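Local atomic coordinates of YerB protein (Bacillus subtilis, PDB entry 2PSB), a protein that is of unknown function but is a putative lipoprotein of the cell membrane that interacts with the DNA helicase PcrA. Residues K256-Q261 with V265-W270; Y182-D187 with I231-A236. All coordinates share one frame; numbering follows the deposited sequence.

Contact 1 of 2, residues K256-Q261 with V265-W270; sequences KGLLFQ and VIETDW
Gly257 N donates to Thr268 O at 2.6 Å, coming from above the carbonyl plane rather than within it. The return bond from Thr268 N to Gly257 O closes this antiparallel hydrogen-bonded pair of a beta hairpin, in which strand 256-261 turns back into 265-270. Packing is tight here: the methyl CG2 of Thr268 lies 3.2 Å from Gly257 O. Two residues on, Leu259 N meets Ile266 O in the carbonyl plane, whereas the return bond from Ile266 N is bent and weak. Phe260 and Val265 run side by side on the face that also carries Leu258 and Glu267, CG2 of Val265 lying obliquely 3.6 Å from CE2 of the ring. The ring also touches Ile231, Ile233 and Ile306, and an alanine here would probably open a gap between them and leave the Val265 methyl without its ring partner. At the far end, Lys256 bends at its last two torsions to bring NZ to a long salt bridge with Asp269 OD1. Beyond this pair, Trp270 NE1 is hydrogen-bonded to Glu235 O of strand 230-240, which flanks 255-261 on its other edge, while the same indole edge sets CD1 3.1 Å from Lys256 O, near the ring plane.

Contact 2 of 2, residues Y182-D187 with I231-A236; sequences YNVRVD and IFIVEA
Val184 and Ile233 reach toward each other tip to tip, methyl CG2 of the valine meeting CD1 of the isoleucine at 3.7 Å. Both branches are set for this: Val184 carries CG2 anti to its own nitrogen, and Ile233 extends its chain fully at chi2 (173°), sending CD1 toward the valine. Around this point the fit is looser. Val184 CG1 stands 4.4 Å from Ile231 CG2, and Val186 CG2 stands 4.3 Å from Ile233 CD1, with Val298 also lying against the isoleucine. The two strands belong to different beta layers packed face to face: 183-187 lies in a six-stranded antiparallel sheet, whereas 231-235 runs between strands 255-261 and 293-298 in a separate layer, their axes 10.1 Å apart and inclined at 40°. No hydrogen bond joins them, and buried methyl groups alone make the contact. The outer side of 183-187 is polar and partly exposed. There Arg185 points away from the other strand and folds back on its own, NH2 donating to Val184 O at 2.9 Å from well above the carbonyl plane, while CB of Asn183 lies above one face of the guanidinium, toward its rim. The reverse side of 231-235 is buried instead: CG2 of Val234 sits 3.4 Å above the centre of the Phe232 ring, beside Ile277 of strand 276-281.

In the fold
Strand 255-261 ties the two contacts together, pairing with 264-273 in contact 1 and with 230-240, which carries half of contact 2. Phe260 N and Ile231 O, 2.8 Å apart, are probably hydrogen-bonded, and Phe260 CE1 packs on Ile233 CD1, so the hairpin's aromatic ring enters the same apolar layer as Val184. Contact 1 works within a sheet: it is partly buried, held by backbone bonds, and carries exposed charged residues on one face. Contact 2 works between sheets, fully buried and purely apolar, and its centre is nearer the middle of the chain, about 14 Å away against about 18 Å for contact 1.

Contact 1 of 2, residues K256-Q261 with V265-W270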
loop_
_atom_site.group_PDB
_atom_site.type_symbol
_atom_site.label_atom_id
_atom_site.label_comp_id
_atom_site.label_asym_id
_atom_site.label_seq_id
_atom_site.Cartn_x
_atom_site.Cartn_y
_atom_site.Cartn_z
ATOM N N LYS A 256 -18.040 -3.888 4.128
ATOM C CA LYS A 256 -17.738 -3.533 5.508
ATOM C C LYS A 256 -16.255 -3.495 5.849
ATOM O O LYS A 256 -15.416 -3.989 5.096
ATOM C CB LYS A 256 -18.458 -4.497 6.447
ATOM C CG LYS A 256 -18.279 -5.957 6.083
ATOM C CD LYS A 256 -19.210 -6.845 6.905
ATOM C CE LYS A 256 -20.679 -6.582 6.590
ATOM N NZ LYS A 256 -21.097 -5.165 6.825
ATOM N N GLY A 257 -15.943 -2.907 7.000
ATOM C CA GLY A 257 -14.563 -2.814 7.422
ATOM C C GLY A 257 -14.401 -2.293 8.831
ATOM O O GLY A 257 -15.376 -1.950 9.488
ATOM N N LEU A 258 -13.152 -2.239 9.280
ATOM C CA LEU A 258 -12.788 -1.776 10.611
ATOM C C LEU A 258 -11.759 -0.665 10.509
ATOM O O LEU A 258 -10.850 -0.723 9.692
ATOM C CB LEU A 258 -12.191 -2.930 11.419
ATOM C CG LEU A 258 -13.104 -3.980 12.057
ATOM C CD1 LEU A 258 -14.478 -4.030 11.396
ATOM C CD2 LEU A 258 -12.406 -5.302 11.964
ATOM N N LEU A 259 -11.888 0.333 11.366
ATOM C CA LEU A 259 -10.963 1.451 11.364
ATOM C C LEU A 259 -10.365 1.639 12.752
ATOM O O LEU A 259 -11.091 1.857 13.722
ATOM C CB LEU A 259 -11.695 2.719 10.926
ATOM C CG LEU A 259 -10.850 3.985 10.778
ATOM C CD1 LEU A 259 -9.746 3.788 9.701
ATOM C CD2 LEU A 259 -11.771 5.132 10.398
ATOM N N PHE A 260 -9.038 1.541 12.836
ATOM C CA PHE A 260 -8.318 1.695 14.097
ATOM C C PHE A 260 -7.438 2.928 14.093
ATOM O O PHE A 260 -6.510 3.045 13.283
ATOM C CB PHE A 260 -7.416 0.494 14.379
ATOM C CG PHE A 260 -8.131 -0.817 14.412
ATOM C CD1 PHE A 260 -8.551 -1.423 13.237
ATOM C CD2 PHE A 260 -8.381 -1.454 15.632
ATOM C CE1 PHE A 260 -9.211 -2.650 13.267
ATOM C CE2 PHE A 260 -9.040 -2.679 15.671
ATOM C CZ PHE A 260 -9.456 -3.278 14.488
ATOM N N GLN A 261 -7.723 3.834 15.019
ATOM C CA GLN A 261 -6.961 5.063 15.165
ATOM C C GLN A 261 -7.026 5.478 16.637
ATOM O O GLN A 261 -8.057 5.313 17.284
ATOM C CB GLN A 261 -7.542 6.153 14.251
ATOM C CG GLN A 261 -9.022 5.996 13.988
ATOM C CD GLN A 261 -9.614 7.114 13.140
ATOM O OE1 GLN A 261 -9.149 7.402 12.033
ATOM N NE2 GLN A 261 -10.658 7.740 13.655
ATOM N N VAL A 265 -11.257 1.698 17.971
ATOM C CA VAL A 265 -11.696 0.783 16.932
ATOM C C VAL A 265 -13.067 1.305 16.518
ATOM O O VAL A 265 -13.815 1.827 17.345
ATOM C CB VAL A 265 -11.821 -0.668 17.457
ATOM C CG1 VAL A 265 -12.722 -0.714 18.662
ATOM C CG2 VAL A 265 -12.365 -1.574 16.362
ATOM N N ILE A 266 -13.384 1.189 15.233
ATOM C CA ILE A 266 -14.659 1.670 14.720
ATOM C C ILE A 266 -15.166 0.693 13.688
ATOM O O ILE A 266 -14.457 0.370 12.735
ATOM C CB ILE A 266 -14.512 3.040 14.027
ATOM C CG1 ILE A 266 -13.924 4.061 14.996
ATOM C CG2 ILE A 266 -15.861 3.507 13.509
ATOM C CD1 ILE A 266 -13.597 5.393 14.351
ATOM N N GLU A 267 -16.384 0.204 13.881
ATOM C CA GLU A 267 -16.958 -0.715 12.912
ATOM C C GLU A 267 -17.445 0.157 11.774
ATOM O O GLU A 267 -18.068 1.189 12.001
ATOM C CB GLU A 267 -18.122 -1.499 13.515
ATOM C CG GLU A 267 -17.762 -2.913 13.931
ATOM C CD GLU A 267 -18.991 -3.759 14.228
ATOM O OE1 GLU A 267 -19.577 -3.606 15.325
ATOM O OE2 GLU A 267 -19.375 -4.564 13.349
ATOM N N THR A 268 -17.166 -0.239 10.543
ATOM C CA THR A 268 -17.594 0.598 9.438
ATOM C C THR A 268 -17.857 -0.152 8.153
ATOM O O THR A 268 -17.736 -1.374 8.084
ATOM C CB THR A 268 -16.541 1.691 9.150
ATOM O OG1 THR A 268 -17.076 2.631 8.210
ATOM C CG2 THR A 268 -15.282 1.081 8.566
ATOM N N ASP A 269 -18.251 0.613 7.146
ATOM C CA ASP A 269 -18.494 0.104 5.811
ATOM C C ASP A 269 -17.485 0.862 4.974
ATOM O O ASP A 269 -16.634 1.575 5.509
ATOM C CB ASP A 269 -19.911 0.442 5.339
ATOM C CG ASP A 269 -20.975 -0.354 6.072
ATOM O OD1 ASP A 269 -21.007 -1.591 5.907
ATOM O OD2 ASP A 269 -21.767 0.258 6.814
ATOM N N TRP A 270 -17.573 0.697 3.664
ATOM C CA TRP A 270 -16.683 1.391 2.746
ATOM C C TRP A 270 -17.293 1.395 1.353
ATOM O O TRP A 270 -17.903 0.415 0.920
ATOM C CB TRP A 270 -15.298 0.732 2.704
ATOM C CG TRP A 270 -15.287 -0.659 2.145
ATOM C CD1 TRP A 270 -15.374 -1.828 2.848
ATOM C CD2 TRP A 270 -15.229 -1.029 0.762
ATOM N NE1 TRP A 270 -15.380 -2.898 1.990
ATOM C CE2 TRP A 270 -15.295 -2.436 0.703
ATOM C CE3 TRP A 270 -15.132 -0.306 -0.435
ATOM C CZ2 TRP A 270 -15.267 -3.140 -0.509
ATOM C CZ3 TRP A 270 -15.103 -1.009 -1.642
ATOM C CH2 TRP A 270 -15.174 -2.407 -1.667
#

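Contact 2 of 2, residues Y182-D187 with I231-A236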
loop_
_atom_site.group_PDB
_atom_site.type_symbol
_atom_site.label_atom_id
_atom_site.label_comp_id
_atom_site.label_asym_id
_atom_site.label_seq_id
_atom_site.Cartn_x
_atom_site.Cartn_y
_atom_site.Cartn_z
ATOM N N TYR A 182 -6.903 -0.345 21.728
ATOM C CA TYR A 182 -7.152 -1.667 21.159
ATOM C C TYR A 182 -6.134 -2.025 20.075
ATOM O O TYR A 182 -5.808 -1.203 19.215
ATOM C CB TYR A 182 -8.557 -1.722 20.555
ATOM C CG TYR A 182 -9.665 -1.643 21.572
ATOM C CD1 TYR A 182 -10.116 -2.788 22.220
ATOM C CD2 TYR A 182 -10.249 -0.420 21.903
ATOM C CE1 TYR A 182 -11.126 -2.725 23.171
ATOM C CE2 TYR A 182 -11.261 -0.339 22.858
ATOM C CZ TYR A 182 -11.695 -1.500 23.489
ATOM O OH TYR A 182 -12.690 -1.449 24.435
ATOM N N ASN A 183 -5.633 -3.255 20.124
ATOM C CA ASN A 183 -4.675 -3.724 19.134
ATOM C C ASN A 183 -5.418 -4.690 18.221
ATOM O O ASN A 183 -6.485 -5.189 18.577
ATOM C CB ASN A 183 -3.499 -4.434 19.808
ATOM C CG ASN A 183 -2.727 -3.523 20.749
ATOM O OD1 ASN A 183 -2.482 -2.359 20.441
ATOM N ND2 ASN A 183 -2.326 -4.058 21.901
ATOM N N VAL A 184 -4.858 -4.950 17.047
ATOM C CA VAL A 184 -5.490 -5.848 16.091
ATOM C C VAL A 184 -4.499 -6.770 15.382
ATOM O O VAL A 184 -3.332 -6.425 15.183
ATOM C CB VAL A 184 -6.278 -5.048 15.021
ATOM C CG1 VAL A 184 -5.349 -4.067 14.316
ATOM C CG2 VAL A 184 -6.913 -5.994 14.016
ATOM N N ARG A 185 -4.992 -7.948 15.013
ATOM C CA ARG A 185 -4.216 -8.952 14.303
ATOM C C ARG A 185 -4.993 -9.356 13.051
ATOM O O ARG A 185 -6.220 -9.349 13.047
ATOM C CB ARG A 185 -3.992 -10.189 15.182
ATOM C CG ARG A 185 -2.985 -10.002 16.312
ATOM C CD ARG A 185 -3.554 -9.240 17.497
ATOM N NE ARG A 185 -2.529 -9.012 18.516
ATOM C CZ ARG A 185 -1.654 -8.011 18.491
ATOM N NH1 ARG A 185 -0.757 -7.891 19.461
ATOM N NH2 ARG A 185 -1.692 -7.117 17.513
ATOM N N VAL A 186 -4.273 -9.709 11.991
ATOM C CA VAL A 186 -4.897 -10.114 10.738
ATOM C C VAL A 186 -4.236 -11.406 10.290
ATOM O O VAL A 186 -3.020 -11.466 10.115
ATOM C CB VAL A 186 -4.699 -9.042 9.634
ATOM C CG1 VAL A 186 -5.472 -9.425 8.376
ATOM C CG2 VAL A 186 -5.143 -7.678 10.150
ATOM N N ASP A 187 -5.038 -12.447 10.124
ATOM C CA ASP A 187 -4.502 -13.725 9.693
ATOM C C ASP A 187 -4.884 -14.018 8.251
ATOM O O ASP A 187 -6.060 -14.150 7.926
ATOM C CB ASP A 187 -5.002 -14.848 10.600
ATOM C CG ASP A 187 -4.676 -16.213 10.053
ATOM O OD1 ASP A 187 -3.495 -16.464 9.724
ATOM O OD2 ASP A 187 -5.604 -17.038 9.950
ATOM N N ILE A 231 -5.243 2.284 10.812
ATOM C CA ILE A 231 -5.268 0.917 10.324
ATOM C C ILE A 231 -6.691 0.767 9.777
ATOM O O ILE A 231 -7.683 0.866 10.519
ATOM C CB ILE A 231 -5.052 -0.157 11.422
ATOM C CG1 ILE A 231 -3.889 0.211 12.357
ATOM C CG2 ILE A 231 -4.793 -1.499 10.743
ATOM C CD1 ILE A 231 -2.533 0.376 11.695
ATOM N N PHE A 232 -6.778 0.524 8.477
ATOM C CA PHE A 232 -8.044 0.403 7.794
ATOM C C PHE A 232 -8.195 -0.991 7.191
ATOM O O PHE A 232 -7.592 -1.297 6.154
ATOM C CB PHE A 232 -8.103 1.477 6.710
ATOM C CG PHE A 232 -9.427 1.578 6.013
ATOM C CD1 PHE A 232 -10.584 1.046 6.584
ATOM C CD2 PHE A 232 -9.528 2.254 4.799
ATOM C CE1 PHE A 232 -11.810 1.187 5.953
ATOM C CE2 PHE A 232 -10.756 2.399 4.163
ATOM C CZ PHE A 232 -11.901 1.863 4.746
ATOM N N ILE A 233 -8.995 -1.830 7.846
ATOM C CA ILE A 233 -9.215 -3.194 7.385
ATOM C C ILE A 233 -10.443 -3.193 6.499
ATOM O O ILE A 233 -11.530 -2.842 6.941
ATOM C CB ILE A 233 -9.397 -4.161 8.597
ATOM C CG1 ILE A 233 -8.151 -4.081 9.484
ATOM C CG2 ILE A 233 -9.631 -5.606 8.116
ATOM C CD1 ILE A 233 -8.249 -4.832 10.789
ATOM N N VAL A 234 -10.251 -3.569 5.237
ATOM C CA VAL A 234 -11.330 -3.584 4.259
ATOM C C VAL A 234 -11.723 -4.986 3.787
ATOM O O VAL A 234 -10.866 -5.787 3.422
ATOM C CB VAL A 234 -10.933 -2.698 3.048
ATOM C CG1 VAL A 234 -11.894 -2.885 1.894
ATOM C CG2 VAL A 234 -10.919 -1.233 3.477
ATOM N N GLU A 235 -13.026 -5.273 3.804
ATOM C CA GLU A 235 -13.535 -6.574 3.369
ATOM C C GLU A 235 -14.032 -6.486 1.943
ATOM O O GLU A 235 -15.031 -5.834 1.664
ATOM C CB GLU A 235 -14.685 -7.046 4.260
ATOM C CG GLU A 235 -15.161 -8.461 3.922
ATOM C CD GLU A 235 -16.205 -8.991 4.894
ATOM O OE1 GLU A 235 -17.362 -8.513 4.866
ATOM O OE2 GLU A 235 -15.866 -9.887 5.699
ATOM N N ALA A 236 -13.341 -7.170 1.044
ATOM C CA ALA A 236 -13.689 -7.148 -0.369
ATOM C C ALA A 236 -13.792 -8.560 -0.930
ATOM O O ALA A 236 -13.020 -9.441 -0.555
ATOM C CB ALA A 236 -12.638 -6.354 -1.135
#